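Local coordinates for protein tryptophan decarboxylase 1 (PDB 6KHO) that decarboxylates L-tryptophan to tryptamine, and 5-hydroxy-L-tryptophan to serotonin, as a homodimer that uses pyridoxal 5'-phosphate, at residues 126-131 and 370-375. Sequence-based numbering, arbitrary orientation.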
loop_
_atom_site.group_PDB
_atom_site.type_symbol
_atom_site.label_atom_id
_atom_site.label_comp_id
_atom_site.label_asym_id
_atom_site.label_seq_id
_atom_site.Cartn_x
_atom_site.Cartn_y
_atom_site.Cartn_z
ATOM N N GLY A 126 -0.205 2.811 12.092
ATOM C CA GLY A 126 -1.496 3.131 12.677
ATOM C C GLY A 126 -2.597 2.097 12.540
ATOM O O GLY A 126 -3.713 2.455 12.166
ATOM N N PHE A 127 -2.315 0.830 12.869
ATOM C CA PHE A 127 -3.333 -0.210 12.733
ATOM C C PHE A 127 -4.520 0.040 13.666
ATOM O O PHE A 127 -5.665 -0.262 13.317
ATOM C CB PHE A 127 -2.740 -1.600 12.984
ATOM C CG PHE A 127 -1.573 -1.654 13.952
ATOM C CD1 PHE A 127 -1.753 -1.475 15.317
ATOM C CD2 PHE A 127 -0.308 -1.993 13.497
ATOM C CE1 PHE A 127 -0.666 -1.574 16.202
ATOM C CE2 PHE A 127 0.778 -2.094 14.364
ATOM C CZ PHE A 127 0.606 -1.884 15.719
ATOM N N THR A 128 -4.264 0.579 14.858
ATOM C CA THR A 128 -5.311 0.983 15.783
ATOM C C THR A 128 -5.148 2.460 16.117
ATOM O O THR A 128 -4.062 3.046 15.958
ATOM C CB THR A 128 -5.289 0.168 17.094
ATOM O OG1 THR A 128 -4.040 0.366 17.766
ATOM C CG2 THR A 128 -5.517 -1.341 16.836
ATOM N N TRP A 129 -6.258 3.048 16.580
ATOM C CA TRP A 129 -6.233 4.406 17.124
ATOM C C TRP A 129 -5.169 4.540 18.213
ATOM O O TRP A 129 -4.356 5.465 18.190
ATOM C CB TRP A 129 -7.630 4.763 17.656
ATOM C CG TRP A 129 -7.714 6.125 18.332
ATOM C CD1 TRP A 129 -8.042 7.311 17.744
ATOM C CD2 TRP A 129 -7.456 6.422 19.714
ATOM N NE1 TRP A 129 -7.983 8.338 18.673
ATOM C CE2 TRP A 129 -7.646 7.811 19.889
ATOM C CE3 TRP A 129 -7.112 5.641 20.823
ATOM C CZ2 TRP A 129 -7.480 8.447 21.130
ATOM C CZ3 TRP A 129 -6.927 6.280 22.062
ATOM C CH2 TRP A 129 -7.112 7.668 22.196
ATOM N N GLN A 130 -5.130 3.591 19.150
ATOM C CA GLN A 130 -4.190 3.682 20.259
ATOM C C GLN A 130 -2.743 3.624 19.784
ATOM O O GLN A 130 -1.869 4.279 20.380
ATOM C CB GLN A 130 -4.452 2.559 21.268
ATOM C CG GLN A 130 -3.571 2.651 22.513
ATOM C CD GLN A 130 -3.740 3.967 23.241
ATOM O OE1 GLN A 130 -3.021 4.950 22.983
ATOM N NE2 GLN A 130 -4.694 4.001 24.161
ATOM N N ALA A 131 -2.481 2.851 18.714
ATOM C CA ALA A 131 -1.157 2.741 18.097
ATOM C C ALA A 131 -0.571 4.074 17.686
ATOM O O ALA A 131 0.651 4.151 17.498
ATOM C CB ALA A 131 -1.203 1.875 16.836
ATOM N N VAL A 370 -13.823 4.442 18.718
ATOM C CA VAL A 370 -12.853 4.710 17.661
ATOM C C VAL A 370 -13.023 3.658 16.572
ATOM O O VAL A 370 -13.497 2.548 16.821
ATOM C CB VAL A 370 -11.391 4.709 18.188
ATOM C CG1 VAL A 370 -11.203 5.781 19.226
ATOM C CG2 VAL A 370 -11.016 3.320 18.771
ATOM N N THR A 371 -12.638 4.015 15.348
ATOM C CA THR A 371 -12.519 3.033 14.276
ATOM C C THR A 371 -11.038 2.735 14.074
ATOM O O THR A 371 -10.254 3.647 13.792
ATOM C CB THR A 371 -13.166 3.507 12.969
ATOM O OG1 THR A 371 -14.570 3.692 13.166
ATOM C CG2 THR A 371 -12.999 2.444 11.872
ATOM N N ASP A 372 -10.649 1.479 14.281
ATOM C CA ASP A 372 -9.288 1.052 13.981
ATOM C C ASP A 372 -9.210 0.766 12.491
ATOM O O ASP A 372 -9.975 -0.059 11.973
ATOM C CB ASP A 372 -8.910 -0.176 14.808
ATOM C CG ASP A 372 -9.013 0.087 16.301
ATOM O OD1 ASP A 372 -8.443 1.099 16.762
ATOM O OD2 ASP A 372 -9.670 -0.703 17.012
ATOM N N LEU A 373 -8.315 1.473 11.793
ATOM C CA LEU A 373 -8.382 1.460 10.338
ATOM C C LEU A 373 -7.820 0.184 9.729
ATOM O O LEU A 373 -8.047 -0.063 8.539
ATOM C CB LEU A 373 -7.693 2.703 9.759
ATOM C CG LEU A 373 -8.485 3.978 10.118
ATOM C CD1 LEU A 373 -7.730 5.258 9.767
ATOM C CD2 LEU A 373 -9.859 3.996 9.490
ATOM N N LYS A 374 -7.163 -0.672 10.513
ATOM C CA LYS A 374 -6.922 -2.031 10.034
ATOM C C LYS A 374 -8.222 -2.748 9.667
ATOM O O LYS A 374 -8.201 -3.670 8.841
ATOM C CB LYS A 374 -6.175 -2.845 11.083
ATOM C CG LYS A 374 -6.972 -3.094 12.360
ATOM C CD LYS A 374 -6.197 -4.050 13.269
ATOM C CE LYS A 374 -7.005 -4.443 14.485
ATOM N NZ LYS A 374 -8.085 -5.403 14.084
ATOM N N ASP A 375 -9.351 -2.338 10.241
ATOM C CA ASP A 375 -10.626 -2.985 9.984
ATOM C C ASP A 375 -11.325 -2.412 8.759
ATOM O O ASP A 375 -12.454 -2.808 8.466
ATOM C CB ASP A 375 -11.539 -2.867 11.216
ATOM C CG ASP A 375 -10.987 -3.588 12.447
ATOM O OD1 ASP A 375 -10.178 -4.530 12.320
ATOM O OD2 ASP A 375 -11.379 -3.208 13.564
HETATM O O HOH W 1 -6.310 2.975 13.275
HETATM O O HOH W 2 -7.497 1.925 19.505
#
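D372 reaches across to the turn at 129-131: OD1 takes the N-H of W129 directly, on its anti lone pair (W129 N to OD1 2.9 Å), and that of Q130 through a water (water O to OD1 3.0 Å). Its CG stands anti to the carbonyl carbon (chi1 -59°), the side chain alongside that of T128. OD2 is hydrogen-bonded to S365 OG. An alanine here would probably leave the W129 amide and S365 OG without their carboxylate partner and the water less firmly held. A131 N donates to T128 OG1 (3.1 Å), an ST motif. K374 N donates to F127 O (3.2 Å), and a second water links G126 O to L373 N. A bend at chi4 (74°) brings K374 NZ to a salt bridge with D375 OD1 (2.9 Å), on its syn side; NZ also bonds T355 O. The V370 side chain crosses W129 at about a right angle, CG1 making a CH-pi contact over one face, 3.7 Å from the five-membered ring centroid; NE1 is hydrogen-bonded to E137 OE2. The loop between helices 110-122 and 133-149 is tied to that before helix 386-420, the F127 side chain beside cofactor-binding V380 and G381, and P59 of the second subunit packed on W129 and V370.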